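Local coordinates for protein 16S rRNA (adenine(1408)-N(1))-methyltransferase (Catenulispora acidiphila, PDB 4X1O) that probably transfers a methyl group from S-adenosyl-L-methionine to N1 of adenine 1408 in 16S ribosomal RNA, a modification linked to aminoglycoside resistance, at residues T61-R64 with Q65-H69; V113-A116 with L117-V120. All coordinates share one frame; numbering follows the deposited sequence.

Contact 1: T61-R64 with Q65-H69; sequences TAYR and QAIAH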
ATOM      1  N   THR A  61       2.180   2.237   9.677  1.00 21.45           N
ATOM      2  CA  THR A  61       3.233   1.524   8.959  1.00 22.08           C
ATOM      3  C   THR A  61       3.985   2.470   8.012  1.00 18.73           C
ATOM      4  O   THR A  61       5.216   2.444   7.942  1.00 19.07           O
ATOM      5  CB  THR A  61       2.650   0.325   8.188  1.00 24.42           C
ATOM      6  OG1 THR A  61       1.956  -0.512   9.115  1.00 29.66           O
ATOM      7  CG2 THR A  61       3.751  -0.479   7.519  1.00 30.20           C
ATOM      8  N   ALA A  62       3.239   3.316   7.311  1.00 20.37           N
ATOM      9  CA  ALA A  62       3.817   4.332   6.435  1.00 22.81           C
ATOM     10  C   ALA A  62       4.662   5.312   7.232  1.00 19.42           C
ATOM     11  O   ALA A  62       5.748   5.702   6.812  1.00 17.96           O
ATOM     12  CB  ALA A  62       2.723   5.072   5.684  1.00 22.55           C
ATOM     13  N   TYR A  63       4.150   5.705   8.389  1.00 16.07           N
ATOM     14  CA  TYR A  63       4.881   6.618   9.266  1.00 17.93           C
ATOM     15  C   TYR A  63       6.229   6.032   9.680  1.00 17.44           C
ATOM     16  O   TYR A  63       7.241   6.709   9.617  1.00 17.05           O
ATOM     17  CB  TYR A  63       4.037   6.923  10.496  1.00 19.77           C
ATOM     18  CG  TYR A  63       4.752   7.697  11.580  1.00 20.61           C
ATOM     19  CD1 TYR A  63       4.949   9.068  11.466  1.00 21.36           C
ATOM     20  CD2 TYR A  63       5.214   7.060  12.728  1.00 23.77           C
ATOM     21  CE1 TYR A  63       5.596   9.787  12.477  1.00 22.74           C
ATOM     22  CE2 TYR A  63       5.864   7.763  13.737  1.00 30.94           C
ATOM     23  CZ  TYR A  63       6.053   9.122  13.607  1.00 29.89           C
ATOM     24  OH  TYR A  63       6.700   9.807  14.621  1.00 31.71           O
ATOM     25  N   ARG A  64       6.237   4.762  10.079  1.00 18.54           N
ATOM     26  CA  ARG A  64       7.468   4.109  10.484  1.00 23.15           C
ATOM     27  C   ARG A  64       8.451   3.987   9.320  1.00 20.94           C
ATOM     28  O   ARG A  64       9.650   4.121   9.534  1.00 21.32           O
ATOM     29  CB  ARG A  64       7.178   2.728  11.091  1.00 22.52           C
ATOM     30  CG  ARG A  64       6.436   2.800  12.430  1.00 29.32           C
ATOM     31  CD  ARG A  64       6.312   1.428  13.098  1.00 37.40           C
ATOM     32  NE  ARG A  64       7.621   0.900  13.476  1.00 38.07           N
ATOM     33  CZ  ARG A  64       8.040  -0.331  13.200  1.00 47.27           C
ATOM     34  NH1 ARG A  64       7.246  -1.172  12.549  1.00 40.63           N
ATOM     35  NH2 ARG A  64       9.250  -0.722  13.584  1.00 50.10           N
ATOM     36  N   GLN A  65       7.953   3.729   8.107  1.00 20.30           N
ATOM     37  CA  GLN A  65       8.814   3.764   6.927  1.00 18.75           C
ATOM     38  C   GLN A  65       9.452   5.132   6.733  1.00 18.20           C
ATOM     39  O   GLN A  65      10.638   5.236   6.464  1.00 18.11           O
ATOM     40  CB  GLN A  65       8.035   3.406   5.671  1.00 17.53           C
ATOM     41  CG  GLN A  65       7.596   1.957   5.604  1.00 22.13           C
ATOM     42  CD  GLN A  65       6.572   1.745   4.517  1.00 25.85           C
ATOM     43  OE1 GLN A  65       5.924   2.693   4.079  1.00 24.06           O
ATOM     44  NE2 GLN A  65       6.437   0.508   4.056  1.00 30.23           N
ATOM     45  N   ALA A  66       8.632   6.173   6.835  1.00 14.43           N
ATOM     46  CA  ALA A  66       9.109   7.534   6.643  1.00 15.09           C
ATOM     47  C   ALA A  66      10.178   7.876   7.680  1.00 15.28           C
ATOM     48  O   ALA A  66      11.175   8.522   7.356  1.00 16.77           O
ATOM     49  CB  ALA A  66       7.937   8.523   6.714  1.00 16.81           C
ATOM     50  N   ILE A  67       9.968   7.447   8.923  1.00 18.07           N
ATOM     51  CA  ILE A  67      10.911   7.756   9.995  1.00 18.54           C
ATOM     52  C   ILE A  67      12.230   7.017   9.744  1.00 18.30           C
ATOM     53  O   ILE A  67      13.320   7.585   9.932  1.00 20.75           O
ATOM     54  CB  ILE A  67      10.349   7.375  11.389  1.00 24.61           C
ATOM     55  CG1 ILE A  67       9.105   8.210  11.727  1.00 20.58           C
ATOM     56  CG2 ILE A  67      11.416   7.561  12.473  1.00 28.38           C
ATOM     57  CD1 ILE A  67       9.427   9.677  11.933  1.00 26.09           C
ATOM     58  N   ALA A  68      12.134   5.769   9.298  1.00 21.24           N
ATOM     59  CA  ALA A  68      13.325   4.943   9.085  1.00 21.06           C
ATOM     60  C   ALA A  68      14.119   5.418   7.875  1.00 22.25           C
ATOM     61  O   ALA A  68      15.337   5.255   7.817  1.00 26.35           O
ATOM     62  CB  ALA A  68      12.942   3.482   8.910  1.00 24.84           C
ATOM     63  N   HIS A  69      13.424   6.003   6.914  1.00 18.94           N
ATOM     64  CA  HIS A  69      14.039   6.392   5.649  1.00 18.88           C
ATOM     65  C   HIS A  69      13.707   7.825   5.282  1.00 15.21           C
ATOM     66  O   HIS A  69      12.865   8.064   4.423  1.00 15.87           O
ATOM     67  CB  HIS A  69      13.578   5.468   4.528  1.00 21.63           C
ATOM     68  CG  HIS A  69      13.881   4.022   4.779  1.00 28.10           C
ATOM     69  ND1 HIS A  69      15.136   3.486   4.595  1.00 33.40           N
ATOM     70  CD2 HIS A  69      13.103   3.009   5.229  1.00 27.47           C
ATOM     71  CE1 HIS A  69      15.116   2.201   4.899  1.00 33.68           C
ATOM     72  NE2 HIS A  69      13.892   1.886   5.286  1.00 35.32           N
TER

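Contact 2: V113-A116 with L117-V120; sequences VPAA and LHGV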
ATOM      1  N   VAL A 113      -7.204   6.867  -9.296  1.00 42.30           N
ATOM      2  CA  VAL A 113      -6.043   7.676  -8.933  1.00 44.36           C
ATOM      3  C   VAL A 113      -6.057   8.975  -9.733  1.00 35.37           C
ATOM      4  O   VAL A 113      -6.288   8.980 -10.946  1.00 40.20           O
ATOM      5  CB  VAL A 113      -4.685   6.919  -9.158  1.00 53.48           C
ATOM      6  CG1 VAL A 113      -4.908   5.519  -9.679  1.00 42.37           C
ATOM      7  CG2 VAL A 113      -3.729   7.688 -10.066  1.00 55.31           C
ATOM      8  N   PRO A 114      -5.855  10.096  -9.038  1.00 42.28           N
ATOM      9  CA  PRO A 114      -5.761  11.397  -9.697  1.00 45.39           C
ATOM     10  C   PRO A 114      -4.454  11.521 -10.470  1.00 41.28           C
ATOM     11  O   PRO A 114      -3.477  10.828 -10.156  1.00 36.18           O
ATOM     12  CB  PRO A 114      -5.819  12.384  -8.530  1.00 48.96           C
ATOM     13  CG  PRO A 114      -5.285  11.616  -7.370  1.00 52.15           C
ATOM     14  CD  PRO A 114      -5.731  10.198  -7.575  1.00 48.00           C
ATOM     15  N   ALA A 115      -4.442  12.408 -11.457  1.00 39.85           N
ATOM     16  CA  ALA A 115      -3.316  12.553 -12.374  1.00 37.15           C
ATOM     17  C   ALA A 115      -2.002  12.902 -11.667  1.00 33.08           C
ATOM     18  O   ALA A 115      -0.922  12.579 -12.164  1.00 32.07           O
ATOM     19  CB  ALA A 115      -3.635  13.601 -13.417  1.00 48.68           C
ATOM     20  N   ALA A 116      -2.099  13.565 -10.519  1.00 32.77           N
ATOM     21  CA  ALA A 116      -0.907  13.987  -9.783  1.00 36.25           C
ATOM     22  C   ALA A 116      -0.109  12.792  -9.243  1.00 29.85           C
ATOM     23  O   ALA A 116       1.060  12.933  -8.910  1.00 32.61           O
ATOM     24  CB  ALA A 116      -1.293  14.917  -8.646  1.00 40.10           C
ATOM     25  N   LEU A 117      -0.745  11.629  -9.163  1.00 23.87           N
ATOM     26  CA  LEU A 117      -0.070  10.410  -8.704  1.00 21.03           C
ATOM     27  C   LEU A 117       0.374   9.478  -9.822  1.00 23.77           C
ATOM     28  O   LEU A 117       0.960   8.440  -9.545  1.00 20.76           O
ATOM     29  CB  LEU A 117      -0.970   9.612  -7.763  1.00 27.72           C
ATOM     30  CG  LEU A 117      -1.223  10.236  -6.397  1.00 31.79           C
ATOM     31  CD1 LEU A 117      -2.106   9.318  -5.579  1.00 33.89           C
ATOM     32  CD2 LEU A 117       0.102  10.467  -5.702  1.00 34.68           C
ATOM     33  N   HIS A 118       0.083   9.823 -11.071  1.00 23.16           N
ATOM     34  CA  HIS A 118       0.468   8.941 -12.169  1.00 24.96           C
ATOM     35  C   HIS A 118       1.981   8.914 -12.357  1.00 21.67           C
ATOM     36  O   HIS A 118       2.623   9.956 -12.471  1.00 24.20           O
ATOM     37  CB  HIS A 118      -0.218   9.370 -13.465  1.00 32.06           C
ATOM     38  CG  HIS A 118      -1.631   8.891 -13.592  1.00 48.32           C
ATOM     39  ND1 HIS A 118      -1.997   7.885 -14.462  1.00 58.34           N
ATOM     40  CD2 HIS A 118      -2.762   9.259 -12.948  1.00 51.02           C
ATOM     41  CE1 HIS A 118      -3.297   7.668 -14.357  1.00 56.97           C
ATOM     42  NE2 HIS A 118      -3.784   8.485 -13.443  1.00 49.74           N
ATOM     43  N   GLY A 119       2.543   7.709 -12.368  1.00 20.99           N
ATOM     44  CA  GLY A 119       3.926   7.493 -12.740  1.00 23.99           C
ATOM     45  C   GLY A 119       4.912   8.047 -11.743  1.00 25.05           C
ATOM     46  O   GLY A 119       6.029   8.407 -12.114  1.00 26.44           O
ATOM     47  N   VAL A 120       4.519   8.122 -10.478  1.00 20.23           N
ATOM     48  CA  VAL A 120       5.413   8.740  -9.500  1.00 23.79           C
ATOM     49  C   VAL A 120       6.221   7.728  -8.688  1.00 21.03           C
ATOM     50  O   VAL A 120       7.280   8.063  -8.165  1.00 21.28           O
ATOM     51  CB  VAL A 120       4.646   9.645  -8.517  1.00 21.18           C
ATOM     52  CG1 VAL A 120       3.900  10.781  -9.267  1.00 21.95           C
ATOM     53  CG2 VAL A 120       3.699   8.844  -7.632  1.00 20.59           C
TER

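Contact 1: T61-R64 with Q65-H69
One face of the Y63 ring is taken by I67, whose CG1 lies 3.8 Å from the ring centroid and only 15° off the normal, a CH-pi contact one helical turn along. The methylene sits somewhat toward the rim on the CZ side, with I67 CG1 3.7 Å from Y63 CZ, and the terminal CD1 of I67 runs on toward the hydroxyl end, 3.8 Å from Y63 OH. A chi1 of 172° carries the Y63 ring to the side of its own carbonyl carbon, where I67 lies over one face; the two side chains run at a slant to each other. Beyond this pair, the phenol reaches G98, to whose carbonyl OH is hydrogen-bonded.

The backbone beneath repeats one bond four times, from Q65, A66, I67 and A68 to the carbonyls four residues earlier. The bond from A66 N to A62 O measures 2.9 Å, and that from A68 N to R64 O 3.0 Å. On another side of the helix, CG of Q65 lies beside its backbone N and close to the preceding turn, 3.4 Å from T61 O. A62 and A66, both buried, touch V74 and L103 of the neighbouring strands 72-78 and 103-107.

T61 OG1 accepts a hydrogen bond from the backbone N of S218, whose hydroxyl pairs weakly with R64 NH1; T61 binds S-adenosyl-L-methionine and S218 S-adenosyl-L-homocysteine in structures of this protein, which places the N-terminal end of the helix at the border of the cosubstrate site, without ligand in this model. The whole is an i-to-i+4 alpha-helical contact in helix 60-68, the crossover of the beta-alpha-beta unit formed with strands 49-54 and 72-78 in a Rossmann-like methyltransferase fold.

Contact 2: V113-A116 with L117-V120
Two successive i-to-i+3 bonds, the pattern of a 3-10 turn, wind the chain from P114 to H118: L117 N donates to P114 O at 3.0 Å, and H118 N to A115 O at 3.1 Å. A type II beta turn follows from L117 to V120, with G119 at positive phi.

The H118 imidazole turns back along the 3-10 turn. Its CD2 approaches P114 O at 3.3 Å, near the ring plane and at the edge. V113 CG2 comes obliquely to the same CD2, but V113 is modelled with an eclipsed chi1 of -1°, which leaves the details of this approach doubtful. Placing CG beside the backbone N (chi1 -81°) turns the H118 ring back toward V113-A115. L117 takes the buried side, where its CD1 meets P114 CD at 4.2 Å and its CB lies near the V113 side chain. At the end of the turn V120 points back toward the first segment, its CG1 3.6 Å from A116 O, a carbonyl that also accepts a hydrogen bond from W40 NE1. L117 touches W40 of helix 37-46 and V151 of helix 142-151. Here is a 3-10 turn running into a type II beta turn, within the loop joining strands 103-107 and 123-127.

In the fold
Both contacts are local and partly buried, about 21 Å apart between centres and with nearest atoms about 13 Å apart. They belong to different elements, though both adjoin strand 103-107: helix 60-68 packs on it, and the loop of contact 2 leaves it for strand 123-127. In contact 1, A62 and A66 are buried against the sheet while I67 and A68 are exposed; in contact 2, L117 and V120 are buried while A115 and H118 are exposed. Regular helical bonding in the first gives way to tighter turns in the second. Contact 1 contributes T61 to the cosubstrate site; contact 2 only adjoins it, through V113 beside I110.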